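Local structure of epidermin leader peptide processing serine protease EpiP (Staphylococcus aureus subsp. aureus, 3QFH) at residues A[97-102]-A[190-195]; A[102-107]-A[365-370]; A[108-113]-A[432-437]. The protein is a subtilisin-like serine endopeptidase that probably cuts the leader peptide from the precursor of the lantibiotic epidermin. All coordinates share one frame; numbering follows the deposited sequence.

Contact 1: A[97-102]-A[190-195]; sequences SLFSRQ and KLIGVA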
ATOM      1  N   SER A  97      -7.128  25.414  12.593  1.00 35.92           N
ATOM      2  CA  SER A  97      -6.212  24.281  12.475  1.00 34.60           C
ATOM      3  C   SER A  97      -6.505  23.154  13.456  1.00 33.16           C
ATOM      4  O   SER A  97      -6.788  23.383  14.612  1.00 34.94           O
ATOM      5  CB  SER A  97      -4.750  24.725  12.637  1.00 33.88           C
ATOM      6  OG  SER A  97      -3.863  23.627  12.452  1.00 29.88           O
ATOM      7  N   LEU A  98      -6.438  21.934  12.955  1.00 32.18           N
ATOM      8  CA  LEU A  98      -6.594  20.741  13.777  1.00 31.85           C
ATOM      9  C   LEU A  98      -5.196  20.146  14.029  1.00 30.26           C
ATOM     10  O   LEU A  98      -5.061  19.106  14.683  1.00 28.48           O
ATOM     11  CB  LEU A  98      -7.445  19.695  13.036  1.00 31.83           C
ATOM     12  CG  LEU A  98      -8.878  20.052  12.638  1.00 34.89           C
ATOM     13  CD1 LEU A  98      -9.518  18.898  11.841  1.00 33.34           C
ATOM     14  CD2 LEU A  98      -9.727  20.417  13.854  1.00 31.58           C
ATOM     15  N   PHE A  99      -4.162  20.808  13.507  1.00 29.05           N
ATOM     16  CA  PHE A  99      -2.811  20.269  13.604  1.00 29.26           C
ATOM     17  C   PHE A  99      -2.388  19.938  15.035  1.00 28.51           C
ATOM     18  O   PHE A  99      -1.765  18.924  15.245  1.00 28.37           O
ATOM     19  CB  PHE A  99      -1.772  21.136  12.868  1.00 29.03           C
ATOM     20  CG  PHE A  99      -0.371  20.615  12.996  1.00 29.94           C
ATOM     21  CD1 PHE A  99       0.031  19.490  12.279  1.00 30.72           C
ATOM     22  CD2 PHE A  99       0.530  21.217  13.866  1.00 28.66           C
ATOM     23  CE1 PHE A  99       1.312  18.986  12.405  1.00 30.73           C
ATOM     24  CE2 PHE A  99       1.817  20.725  13.995  1.00 31.64           C
ATOM     25  CZ  PHE A  99       2.210  19.592  13.265  1.00 30.04           C
ATOM     26  N   SER A 100      -2.775  20.739  16.016  1.00 30.52           N
ATOM     27  CA  SER A 100      -2.398  20.448  17.421  1.00 30.92           C
ATOM     28  C   SER A 100      -3.058  19.181  18.004  1.00 31.24           C
ATOM     29  O   SER A 100      -2.640  18.692  19.074  1.00 32.69           O
ATOM     30  CB  SER A 100      -2.672  21.646  18.333  1.00 30.58           C
ATOM     31  OG  SER A 100      -4.054  21.923  18.438  1.00 33.27           O
ATOM     32  N   ARG A 101      -4.091  18.665  17.345  1.00 28.88           N
ATOM     33  CA  ARG A 101      -4.708  17.416  17.790  1.00 30.29           C
ATOM     34  C   ARG A 101      -4.045  16.203  17.125  1.00 28.81           C
ATOM     35  O   ARG A 101      -4.265  15.070  17.541  1.00 27.30           O
ATOM     36  CB  ARG A 101      -6.205  17.417  17.465  1.00 31.57           C
ATOM     37  CG  ARG A 101      -6.985  18.518  18.150  1.00 34.25           C
ATOM     38  CD  ARG A 101      -8.421  18.465  17.698  1.00 35.41           C
ATOM     39  NE  ARG A 101      -9.175  19.614  18.150  1.00 41.24           N
ATOM     40  CZ  ARG A 101     -10.483  19.772  17.973  1.00 48.26           C
ATOM     41  NH1 ARG A 101     -11.203  18.834  17.360  1.00 50.67           N
ATOM     42  NH2 ARG A 101     -11.083  20.866  18.421  1.00 50.09           N
ATOM     43  N   GLN A 102      -3.265  16.441  16.064  1.00 27.72           N
ATOM     44  CA  GLN A 102      -2.599  15.349  15.349  1.00 26.04           C
ATOM     45  C   GLN A 102      -1.338  14.951  16.095  1.00 26.21           C
ATOM     46  O   GLN A 102      -0.241  15.288  15.692  1.00 26.01           O
ATOM     47  CB  GLN A 102      -2.223  15.787  13.931  1.00 26.60           C
ATOM     48  CG  GLN A 102      -3.388  16.240  13.077  1.00 24.27           C
ATOM     49  CD  GLN A 102      -2.936  16.599  11.702  1.00 25.09           C
ATOM     50  OE1 GLN A 102      -2.952  17.770  11.339  1.00 22.62           O
ATOM     51  NE2 GLN A 102      -2.491  15.592  10.920  1.00 19.35           N
ATOM     52  N   LYS A 190      -7.254  22.088   7.281  1.00 28.66           N
ATOM     53  CA  LYS A 190      -7.406  22.056   8.733  1.00 28.90           C
ATOM     54  C   LYS A 190      -6.452  20.993   9.251  1.00 27.33           C
ATOM     55  O   LYS A 190      -5.747  21.213  10.231  1.00 27.66           O
ATOM     56  CB  LYS A 190      -8.856  21.792   9.136  1.00 30.71           C
ATOM     57  CG  LYS A 190      -9.794  22.928   8.685  1.00 34.48           C
ATOM     58  CD  LYS A 190     -11.281  22.619   8.839  1.00 38.24           C
ATOM     59  CE  LYS A 190     -11.761  22.752  10.274  1.00 42.30           C
ATOM     60  NZ  LYS A 190     -11.211  21.715  11.158  1.00 46.43           N
ATOM     61  N   LEU A 191      -6.412  19.856   8.558  1.00 26.45           N
ATOM     62  CA  LEU A 191      -5.480  18.785   8.861  1.00 27.03           C
ATOM     63  C   LEU A 191      -4.235  18.948   7.949  1.00 26.22           C
ATOM     64  O   LEU A 191      -4.354  19.407   6.801  1.00 26.30           O
ATOM     65  CB  LEU A 191      -6.126  17.444   8.551  1.00 27.43           C
ATOM     66  CG  LEU A 191      -5.501  16.238   9.215  1.00 31.13           C
ATOM     67  CD1 LEU A 191      -6.104  16.149  10.629  1.00 32.66           C
ATOM     68  CD2 LEU A 191      -5.786  14.952   8.435  1.00 35.79           C
ATOM     69  N   ILE A 192      -3.059  18.572   8.455  1.00 25.25           N
ATOM     70  CA  ILE A 192      -1.815  18.636   7.670  1.00 25.97           C
ATOM     71  C   ILE A 192      -1.164  17.245   7.535  1.00 24.58           C
ATOM     72  O   ILE A 192      -0.948  16.567   8.519  1.00 25.15           O
ATOM     73  CB  ILE A 192      -0.766  19.548   8.331  1.00 25.38           C
ATOM     74  CG1 ILE A 192      -1.384  20.895   8.749  1.00 29.04           C
ATOM     75  CG2 ILE A 192       0.417  19.713   7.405  1.00 25.67           C
ATOM     76  CD1 ILE A 192      -1.944  21.681   7.636  1.00 32.57           C
ATOM     77  N   GLY A 193      -0.872  16.832   6.313  1.00 25.32           N
ATOM     78  CA  GLY A 193      -0.180  15.560   6.075  1.00 24.24           C
ATOM     79  C   GLY A 193       1.328  15.720   6.175  1.00 24.16           C
ATOM     80  O   GLY A 193       1.834  16.799   6.511  1.00 23.14           O
ATOM     81  N   VAL A 194       2.059  14.659   5.860  1.00 24.00           N
ATOM     82  CA  VAL A 194       3.519  14.697   5.959  1.00 24.06           C
ATOM     83  C   VAL A 194       4.114  15.551   4.866  1.00 23.87           C
ATOM     84  O   VAL A 194       5.060  16.275   5.110  1.00 25.20           O
ATOM     85  CB  VAL A 194       4.138  13.250   5.924  1.00 25.30           C
ATOM     86  CG1 VAL A 194       5.691  13.293   5.930  1.00 24.65           C
ATOM     87  CG2 VAL A 194       3.620  12.452   7.098  1.00 28.19           C
ATOM     88  N   ALA A 195       3.517  15.504   3.676  1.00 22.95           N
ATOM     89  CA  ALA A 195       4.016  16.212   2.506  1.00 23.38           C
ATOM     90  C   ALA A 195       2.920  17.107   1.933  1.00 24.12           C
ATOM     91  O   ALA A 195       2.364  16.806   0.879  1.00 24.66           O
ATOM     92  CB  ALA A 195       4.497  15.164   1.431  1.00 21.81           C
TER
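The carboxamide of Gln102 lies alongside the backbone of Ile192 and pairs with it at both ends. Its CG is anti to the carbonyl carbon (chi1 -58°), and the chain runs straight on from there, so the amide is carried to the loop 190-195 with its edge along that backbone. Gln102 OE1 accepts from Ile192 N at 3.0 Å. The N-H points almost straight at the oxygen, and the donor lies in the carbonyl plane, on a lone pair. Gln102 NE2 gives a hydrogen to Ile192 O, also at 3.0 Å, but meets that carbonyl from above its plane. Two bonds to one residue fix the rotation of the amide. The side chain of Leu191 crosses Gln102 obliquely, and its CD1 sits 3.4 Å from Gln102 CD.

At the other end, Leu98 N donates to Lys190 O at 2.9 Å, nearly straight (166°). The Lys190 chain bends at chi3 and chi4 and curls round the Leu98 side chain. Its NZ comes to 3.2 Å from Leu98 CG, close for an ammonium beside a leucine. Between these ends, Phe99 and Ile192 cross at about a right angle, with Phe99 CD1 4.0 Å from Ile192 CB. Phe99 CG is anti to the backbone N, which turns the ring to the Ile192 side. Ser97 OG accepts from Phe99 N and forms an ST turn that leads into the 3-10 segment 99-101. Asp139 holds the backbone N atoms of Lys190 and Leu191 with its carboxylate, and Tyr376 packs on Leu98, Lys190 and Leu191.

The contact joins two loops of the subtilisin-like fold. One leads to helix 103-108, with Gln102 as N-cap residue; the other links helix 177-186 to strand 200-204 of the parallel sheet.

Contact 2: A[102-107]-A[365-370]; sequences QWDMNK and ENILTT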
ATOM      1  N   GLN A 102      -3.265  16.441  16.064  1.00 27.72           N
ATOM      2  CA  GLN A 102      -2.599  15.349  15.349  1.00 26.04           C
ATOM      3  C   GLN A 102      -1.338  14.951  16.095  1.00 26.21           C
ATOM      4  O   GLN A 102      -0.241  15.288  15.692  1.00 26.01           O
ATOM      5  CB  GLN A 102      -2.223  15.787  13.931  1.00 26.60           C
ATOM      6  CG  GLN A 102      -3.388  16.240  13.077  1.00 24.27           C
ATOM      7  CD  GLN A 102      -2.936  16.599  11.702  1.00 25.09           C
ATOM      8  OE1 GLN A 102      -2.952  17.770  11.339  1.00 22.62           O
ATOM      9  NE2 GLN A 102      -2.491  15.592  10.920  1.00 19.35           N
ATOM     10  N   TRP A 103      -1.489  14.238  17.204  1.00 27.20           N
ATOM     11  CA  TRP A 103      -0.324  13.850  17.988  1.00 26.05           C
ATOM     12  C   TRP A 103       0.708  13.089  17.167  1.00 25.72           C
ATOM     13  O   TRP A 103       1.899  13.240  17.387  1.00 26.98           O
ATOM     14  CB  TRP A 103      -0.715  13.014  19.204  1.00 25.07           C
ATOM     15  CG  TRP A 103      -1.459  11.753  18.888  1.00 24.80           C
ATOM     16  CD1 TRP A 103      -2.813  11.574  18.923  1.00 25.46           C
ATOM     17  CD2 TRP A 103      -0.897  10.485  18.536  1.00 26.29           C
ATOM     18  NE1 TRP A 103      -3.125  10.284  18.579  1.00 25.35           N
ATOM     19  CE2 TRP A 103      -1.966   9.596  18.335  1.00 25.22           C
ATOM     20  CE3 TRP A 103       0.414  10.014  18.358  1.00 30.70           C
ATOM     21  CZ2 TRP A 103      -1.769   8.260  17.974  1.00 27.83           C
ATOM     22  CZ3 TRP A 103       0.606   8.692  17.997  1.00 29.38           C
ATOM     23  CH2 TRP A 103      -0.477   7.831  17.802  1.00 28.56           C
ATOM     24  N   ASP A 104       0.233  12.252  16.257  1.00 24.60           N
ATOM     25  CA  ASP A 104       1.082  11.428  15.430  1.00 25.61           C
ATOM     26  C   ASP A 104       1.950  12.256  14.464  1.00 26.32           C
ATOM     27  O   ASP A 104       3.110  11.935  14.241  1.00 26.84           O
ATOM     28  CB  ASP A 104       0.207  10.432  14.647  1.00 26.76           C
ATOM     29  CG  ASP A 104      -0.857  11.129  13.786  1.00 30.05           C
ATOM     30  OD1 ASP A 104      -1.595  12.013  14.319  1.00 32.52           O
ATOM     31  OD2 ASP A 104      -0.963  10.776  12.591  1.00 31.00           O
ATOM     32  N   MET A 105       1.376  13.336  13.930  1.00 26.40           N
ATOM     33  CA  MET A 105       2.040  14.210  12.982  1.00 26.71           C
ATOM     34  C   MET A 105       3.006  15.110  13.761  1.00 27.50           C
ATOM     35  O   MET A 105       4.123  15.401  13.310  1.00 26.71           O
ATOM     36  CB  MET A 105       0.975  15.011  12.198  1.00 27.13           C
ATOM     37  CG  MET A 105       1.399  15.471  10.816  1.00 29.61           C
ATOM     38  SD  MET A 105       1.892  14.070   9.738  1.00 31.33           S
ATOM     39  CE  MET A 105       0.363  13.248   9.331  1.00 21.62           C
ATOM     40  N   ASN A 106       2.606  15.524  14.959  1.00 27.23           N
ATOM     41  CA  ASN A 106       3.504  16.306  15.793  1.00 29.05           C
ATOM     42  C   ASN A 106       4.745  15.522  16.211  1.00 30.17           C
ATOM     43  O   ASN A 106       5.851  16.065  16.227  1.00 30.34           O
ATOM     44  CB  ASN A 106       2.794  16.864  17.034  1.00 28.87           C
ATOM     45  CG  ASN A 106       2.012  18.114  16.717  1.00 31.44           C
ATOM     46  OD1 ASN A 106       2.465  19.205  17.023  1.00 34.79           O
ATOM     47  ND2 ASN A 106       0.891  17.974  16.010  1.00 28.63           N
ATOM     48  N   LYS A 107       4.546  14.246  16.522  1.00 31.16           N
ATOM     49  CA  LYS A 107       5.610  13.374  16.977  1.00 31.35           C
ATOM     50  C   LYS A 107       6.751  13.269  15.951  1.00 30.66           C
ATOM     51  O   LYS A 107       7.917  13.314  16.304  1.00 29.55           O
ATOM     52  CB  LYS A 107       5.035  11.972  17.239  1.00 31.69           C
ATOM     53  CG  LYS A 107       5.942  11.040  17.977  1.00 35.89           C
ATOM     54  CD  LYS A 107       6.149  11.525  19.407  1.00 41.30           C
ATOM     55  CE  LYS A 107       7.124  10.646  20.181  1.00 45.13           C
ATOM     56  NZ  LYS A 107       8.540  10.825  19.735  1.00 45.99           N
ATOM     57  N   GLU A 365      -4.936   7.764  21.431  1.00 29.15           N
ATOM     58  CA  GLU A 365      -4.341   6.578  20.804  1.00 28.28           C
ATOM     59  C   GLU A 365      -4.739   6.308  19.342  1.00 28.13           C
ATOM     60  O   GLU A 365      -4.217   5.371  18.740  1.00 27.47           O
ATOM     61  CB  GLU A 365      -4.613   5.322  21.659  1.00 29.07           C
ATOM     62  CG  GLU A 365      -6.082   4.840  21.700  1.00 27.57           C
ATOM     63  CD  GLU A 365      -6.258   3.541  22.517  1.00 29.70           C
ATOM     64  OE1 GLU A 365      -7.389   3.015  22.554  1.00 31.25           O
ATOM     65  OE2 GLU A 365      -5.270   3.036  23.122  1.00 29.79           O
ATOM     66  N   ASN A 366      -5.679   7.072  18.785  1.00 28.47           N
ATOM     67  CA  ASN A 366      -6.035   6.904  17.374  1.00 29.32           C
ATOM     68  C   ASN A 366      -5.553   8.092  16.560  1.00 29.54           C
ATOM     69  O   ASN A 366      -5.237   9.149  17.102  1.00 32.20           O
ATOM     70  CB  ASN A 366      -7.532   6.652  17.158  1.00 29.50           C
ATOM     71  CG  ASN A 366      -7.975   5.230  17.576  1.00 30.72           C
ATOM     72  OD1 ASN A 366      -7.180   4.408  18.056  1.00 32.71           O
ATOM     73  ND2 ASN A 366      -9.244   4.938  17.358  1.00 32.16           N
ATOM     74  N   ILE A 367      -5.532   7.895  15.251  1.00 28.76           N
ATOM     75  CA  ILE A 367      -5.051   8.860  14.290  1.00 28.77           C
ATOM     76  C   ILE A 367      -6.190   9.671  13.663  1.00 26.42           C
ATOM     77  O   ILE A 367      -7.106   9.113  13.055  1.00 23.49           O
ATOM     78  CB  ILE A 367      -4.351   8.129  13.125  1.00 28.26           C
ATOM     79  CG1 ILE A 367      -3.271   7.135  13.634  1.00 30.13           C
ATOM     80  CG2 ILE A 367      -3.806   9.137  12.111  1.00 29.04           C
ATOM     81  CD1 ILE A 367      -2.101   7.740  14.319  1.00 23.07           C
ATOM     82  N   LEU A 368      -6.092  10.986  13.777  1.00 24.17           N
ATOM     83  CA  LEU A 368      -7.064  11.871  13.206  1.00 23.73           C
ATOM     84  C   LEU A 368      -6.722  12.018  11.729  1.00 23.34           C
ATOM     85  O   LEU A 368      -5.596  12.363  11.385  1.00 21.62           O
ATOM     86  CB  LEU A 368      -7.017  13.225  13.933  1.00 24.91           C
ATOM     87  CG  LEU A 368      -7.936  14.337  13.414  1.00 27.01           C
ATOM     88  CD1 LEU A 368      -9.419  13.933  13.435  1.00 27.23           C
ATOM     89  CD2 LEU A 368      -7.713  15.586  14.222  1.00 29.89           C
ATOM     90  N   THR A 369      -7.662  11.710  10.846  1.00 24.21           N
ATOM     91  CA  THR A 369      -7.384  11.869   9.424  1.00 23.71           C
ATOM     92  C   THR A 369      -8.625  12.324   8.689  1.00 23.91           C
ATOM     93  O   THR A 369      -9.707  12.425   9.279  1.00 23.06           O
ATOM     94  CB  THR A 369      -6.797  10.552   8.805  1.00 25.43           C
ATOM     95  OG1 THR A 369      -6.233  10.822   7.507  1.00 24.35           O
ATOM     96  CG2 THR A 369      -7.838   9.440   8.731  1.00 25.07           C
ATOM     97  N   THR A 370      -8.444  12.632   7.409  1.00 23.47           N
ATOM     98  CA  THR A 370      -9.521  13.036   6.537  1.00 23.85           C
ATOM     99  C   THR A 370     -10.467  11.877   6.247  1.00 24.50           C
ATOM    100  O   THR A 370     -10.024  10.755   5.951  1.00 25.17           O
ATOM    101  CB  THR A 370      -8.957  13.523   5.186  1.00 24.97           C
ATOM    102  OG1 THR A 370      -8.060  12.529   4.662  1.00 22.30           O
ATOM    103  CG2 THR A 370      -8.219  14.824   5.367  1.00 23.08           C
TER
HETATM  104  O   HOH W   1      -2.870  12.948  11.616  1.00 26.57           O
HETATM  105  O   HOH W   2      -3.957  11.810  15.714  1.00 28.52           O
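Helix 103-108 packs here, through its first turn, against the start of strand 367-370, one half of a two-stranded antiparallel hairpin with strand 376-379. Trp103 and Asp104 carry the contact. Both hold CG in the crowded position between the backbone N and the carbonyl carbon (chi1 58° and 57°). For Trp103 this brings one face of the indole, near its rim, to Asp104 CB; for Asp104 it turns the carboxylate toward strand 367-370. Trp103 NE1 donates to Asn366 O at 2.8 Å. The bond is bent, and the oxygen lies near the ring edge while the indole N meets the carbonyl from above its plane. The benzo part of the indole crosses Ile367 at about a right angle, with Trp103 CZ2 3.7 Å from Ile367 CD1. The Ile367 branches also pack on the Asp104 side chain: Ile367 CD1 is 3.6 Å from Asp104 CB, and Ile367 CG2 is 3.3 Å from Asp104 OD2.

Two waters complete the link. One accepts from Gln102 NE2 at 2.8 Å and lies within donating distance of Asp104 OD2 and Leu368 O. The other donates to Asp104 OD1 at 2.8 Å, accepts from Leu368 N at 3.0 Å and gives a longer bond to Asn366 O. Two N-H groups of Asn106, N and ND2, grip the N-cap carbonyl of Gln102.

Asp104 is buried, yet its carboxylate is well served. Lys388 of helix 382-400 forms a salt bridge with OD2, and water meets OD1. This lysine and the start of the helix would both favour the ionised form, so Asp104 is probably charged.

Contact 3: A[108-113]-A[432-437]; sequences ITNNGA and ELDVYK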
ATOM      1  N   ILE A 108       6.399  13.161  14.686  1.00 29.93           N
ATOM      2  CA  ILE A 108       7.397  12.963  13.643  1.00 29.41           C
ATOM      3  C   ILE A 108       7.958  14.243  13.025  1.00 29.71           C
ATOM      4  O   ILE A 108       8.904  14.170  12.258  1.00 31.36           O
ATOM      5  CB  ILE A 108       6.860  12.013  12.546  1.00 28.58           C
ATOM      6  CG1 ILE A 108       5.781  12.683  11.682  1.00 28.02           C
ATOM      7  CG2 ILE A 108       6.337  10.732  13.187  1.00 26.82           C
ATOM      8  CD1 ILE A 108       5.240  11.810  10.548  1.00 24.33           C
ATOM      9  N   THR A 109       7.404  15.402  13.377  1.00 30.11           N
ATOM     10  CA  THR A 109       7.827  16.672  12.790  1.00 30.24           C
ATOM     11  C   THR A 109       8.393  17.651  13.815  1.00 31.80           C
ATOM     12  O   THR A 109       8.499  18.840  13.529  1.00 32.07           O
ATOM     13  CB  THR A 109       6.631  17.377  12.113  1.00 30.23           C
ATOM     14  OG1 THR A 109       5.626  17.676  13.095  1.00 29.18           O
ATOM     15  CG2 THR A 109       6.029  16.511  11.014  1.00 27.33           C
ATOM     16  N   ASN A 110       8.779  17.170  14.994  1.00 33.00           N
ATOM     17  CA  ASN A 110       9.216  18.079  16.061  1.00 33.95           C
ATOM     18  C   ASN A 110       8.144  19.136  16.323  1.00 32.37           C
ATOM     19  O   ASN A 110       8.423  20.329  16.348  1.00 32.09           O
ATOM     20  CB  ASN A 110      10.568  18.756  15.738  1.00 36.00           C
ATOM     21  CG  ASN A 110      11.767  18.021  16.331  1.00 40.89           C
ATOM     22  OD1 ASN A 110      11.742  16.809  16.565  1.00 48.83           O
ATOM     23  ND2 ASN A 110      12.835  18.766  16.562  1.00 47.65           N
ATOM     24  N   ASN A 111       6.908  18.687  16.492  1.00 31.30           N
ATOM     25  CA  ASN A 111       5.787  19.590  16.763  1.00 31.30           C
ATOM     26  C   ASN A 111       5.543  20.625  15.664  1.00 29.94           C
ATOM     27  O   ASN A 111       5.190  21.775  15.933  1.00 28.58           O
ATOM     28  CB  ASN A 111       5.952  20.252  18.135  1.00 32.33           C
ATOM     29  CG  ASN A 111       5.907  19.232  19.280  1.00 35.30           C
ATOM     30  OD1 ASN A 111       5.199  18.225  19.208  1.00 34.23           O
ATOM     31  ND2 ASN A 111       6.656  19.496  20.332  1.00 38.34           N
ATOM     32  N   GLY A 112       5.729  20.208  14.418  1.00 29.37           N
ATOM     33  CA  GLY A 112       5.473  21.099  13.292  1.00 30.43           C
ATOM     34  C   GLY A 112       6.666  21.897  12.812  1.00 31.44           C
ATOM     35  O   GLY A 112       6.578  22.547  11.766  1.00 31.68           O
ATOM     36  N   ALA A 113       7.778  21.857  13.550  1.00 31.87           N
ATOM     37  CA  ALA A 113       8.984  22.594  13.132  1.00 33.83           C
ATOM     38  C   ALA A 113       9.540  22.130  11.782  1.00 33.31           C
ATOM     39  O   ALA A 113      10.118  22.926  11.064  1.00 33.60           O
ATOM     40  CB  ALA A 113      10.078  22.522  14.200  1.00 33.80           C
ATOM     41  N   GLU A 432      11.594   4.577  14.569  1.00 26.80           N
ATOM     42  CA  GLU A 432      10.410   5.362  14.265  1.00 27.26           C
ATOM     43  C   GLU A 432      10.804   6.535  13.367  1.00 26.56           C
ATOM     44  O   GLU A 432      11.824   7.182  13.573  1.00 26.50           O
ATOM     45  CB  GLU A 432       9.744   5.872  15.551  1.00 29.31           C
ATOM     46  CG  GLU A 432       8.344   6.445  15.335  1.00 32.41           C
ATOM     47  CD  GLU A 432       7.698   6.942  16.620  1.00 40.81           C
ATOM     48  OE1 GLU A 432       8.345   7.736  17.344  1.00 44.06           O
ATOM     49  OE2 GLU A 432       6.529   6.557  16.887  1.00 43.09           O
ATOM     50  N   LEU A 433       9.983   6.777  12.362  1.00 25.43           N
ATOM     51  CA  LEU A 433      10.145   7.887  11.418  1.00 24.94           C
ATOM     52  C   LEU A 433      10.341   9.245  12.133  1.00 25.24           C
ATOM     53  O   LEU A 433       9.615   9.546  13.079  1.00 23.16           O
ATOM     54  CB  LEU A 433       8.869   7.945  10.566  1.00 23.62           C
ATOM     55  CG  LEU A 433       8.727   9.033   9.495  1.00 24.77           C
ATOM     56  CD1 LEU A 433       9.840   8.959   8.456  1.00 26.38           C
ATOM     57  CD2 LEU A 433       7.344   8.918   8.839  1.00 21.45           C
ATOM     58  N   ASP A 434      11.318  10.042  11.687  1.00 25.65           N
ATOM     59  CA  ASP A 434      11.551  11.402  12.232  1.00 27.70           C
ATOM     60  C   ASP A 434      11.849  12.328  11.033  1.00 27.67           C
ATOM     61  O   ASP A 434      12.971  12.385  10.513  1.00 26.87           O
ATOM     62  CB  ASP A 434      12.687  11.429  13.259  1.00 28.80           C
ATOM     63  CG  ASP A 434      12.836  12.805  13.966  1.00 35.03           C
ATOM     64  OD1 ASP A 434      13.467  12.827  15.063  1.00 44.04           O
ATOM     65  OD2 ASP A 434      12.335  13.849  13.461  1.00 34.05           O
ATOM     66  N   VAL A 435      10.805  13.014  10.593  1.00 27.34           N
ATOM     67  CA  VAL A 435      10.860  13.863   9.414  1.00 27.06           C
ATOM     68  C   VAL A 435      11.719  15.085   9.653  1.00 28.58           C
ATOM     69  O   VAL A 435      12.412  15.560   8.741  1.00 27.57           O
ATOM     70  CB  VAL A 435       9.420  14.234   8.952  1.00 27.93           C
ATOM     71  CG1 VAL A 435       9.431  15.231   7.800  1.00 25.67           C
ATOM     72  CG2 VAL A 435       8.659  12.955   8.581  1.00 25.74           C
ATOM     73  N   TYR A 436      11.725  15.584  10.884  1.00 29.77           N
ATOM     74  CA  TYR A 436      12.565  16.743  11.185  1.00 30.51           C
ATOM     75  C   TYR A 436      14.035  16.394  10.940  1.00 30.51           C
ATOM     76  O   TYR A 436      14.772  17.162  10.286  1.00 28.21           O
ATOM     77  CB  TYR A 436      12.342  17.226  12.601  1.00 31.15           C
ATOM     78  CG  TYR A 436      13.190  18.396  12.984  1.00 32.13           C
ATOM     79  CD1 TYR A 436      12.789  19.692  12.681  1.00 34.04           C
ATOM     80  CD2 TYR A 436      14.375  18.216  13.687  1.00 36.92           C
ATOM     81  CE1 TYR A 436      13.559  20.784  13.040  1.00 36.34           C
ATOM     82  CE2 TYR A 436      15.163  19.302  14.049  1.00 40.02           C
ATOM     83  CZ  TYR A 436      14.744  20.583  13.726  1.00 39.18           C
ATOM     84  OH  TYR A 436      15.508  21.656  14.089  1.00 42.62           O
ATOM     85  N   LYS A 437      14.452  15.234  11.438  1.00 29.56           N
ATOM     86  CA  LYS A 437      15.828  14.790  11.210  1.00 31.82           C
ATOM     87  C   LYS A 437      16.123  14.591   9.719  1.00 29.99           C
ATOM     88  O   LYS A 437      17.164  15.011   9.237  1.00 29.96           O
ATOM     89  CB  LYS A 437      16.146  13.495  11.961  1.00 32.28           C
ATOM     90  CG  LYS A 437      16.357  13.658  13.468  1.00 37.15           C
ATOM     91  CD  LYS A 437      16.867  12.347  14.099  1.00 41.15           C
ATOM     92  CE  LYS A 437      16.987  12.456  15.617  1.00 43.93           C
ATOM     93  NZ  LYS A 437      18.005  13.471  16.071  1.00 49.55           N
TER
HETATM   94  O   HOH W   3      14.041  15.091  16.000  1.00 46.58           O
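One face of the Tyr436 ring is covered by the carboxamide of Asn110. The two planes are 12° apart and stacked. Asn110 ND2 sits over the ring toward its rim, 3.3 Å from Tyr436 CD2. Asn110 CB lies over the same ring off-centre, a CH-pi contact 4.2 Å from the centroid. Ala113 CB approaches obliquely, 4.1 Å from Tyr436 CE1. Tyr436 CG is anti to its backbone N (chi1 179°), which swings the ring out to the turn.

That turn, Asn110 to Ala113, is type I'. Thr109 OG1 accepts from Gly112 N in an ST motif, and also pairs with Met105 O. The turn follows helix 103-108 and meets the N-terminus of helix 435-439. Asp434 is the N-cap of that helix and accepts from Lys437 N through OD2, from above the carboxylate plane. Ile108 O takes Val435 N at 2.8 Å, in the carbonyl plane though bent at the hydrogen, and a weaker bond from Tyr436 N. Two N-H groups of the first helical turn thus meet a carbonyl from the other segment.

Ile108 holds CG1 in the crowded position and sends CD1 against both Leu433 CD2, at 4.0 Å, and Val435 CG2, at 4.1 Å. Helix 382-400 lies against this side through Lys388, Ala392 and Leu395. A water donates to Asn110 OD1 and to Asp434 OD1, the latter at 2.5 Å.

How the contacts relate
Contacts 1, 2 and 3 follow one continuous run of chain, 97-113, through a 3-10 segment, helix 103-108 and the turn beyond it. Their partners come later in the order 190-195, 365-370 and 432-437. Contacts 1 and 2 share Gln102, and their centres are about 8 Å apart; the centre of contact 3 is about 13 Å from each. Val194 of contact 1 touches Met105 of contact 2 and both Ile108 and Val435 of contact 3. A probable hydrogen bond from Asn111 N to Asn106 O ties contacts 2 and 3. The run thus joins three parts of the subtilisin-like chain that are far apart in sequence: a loop before strand 200-204, the 367-370 hairpin and the C-terminal helix 435-439.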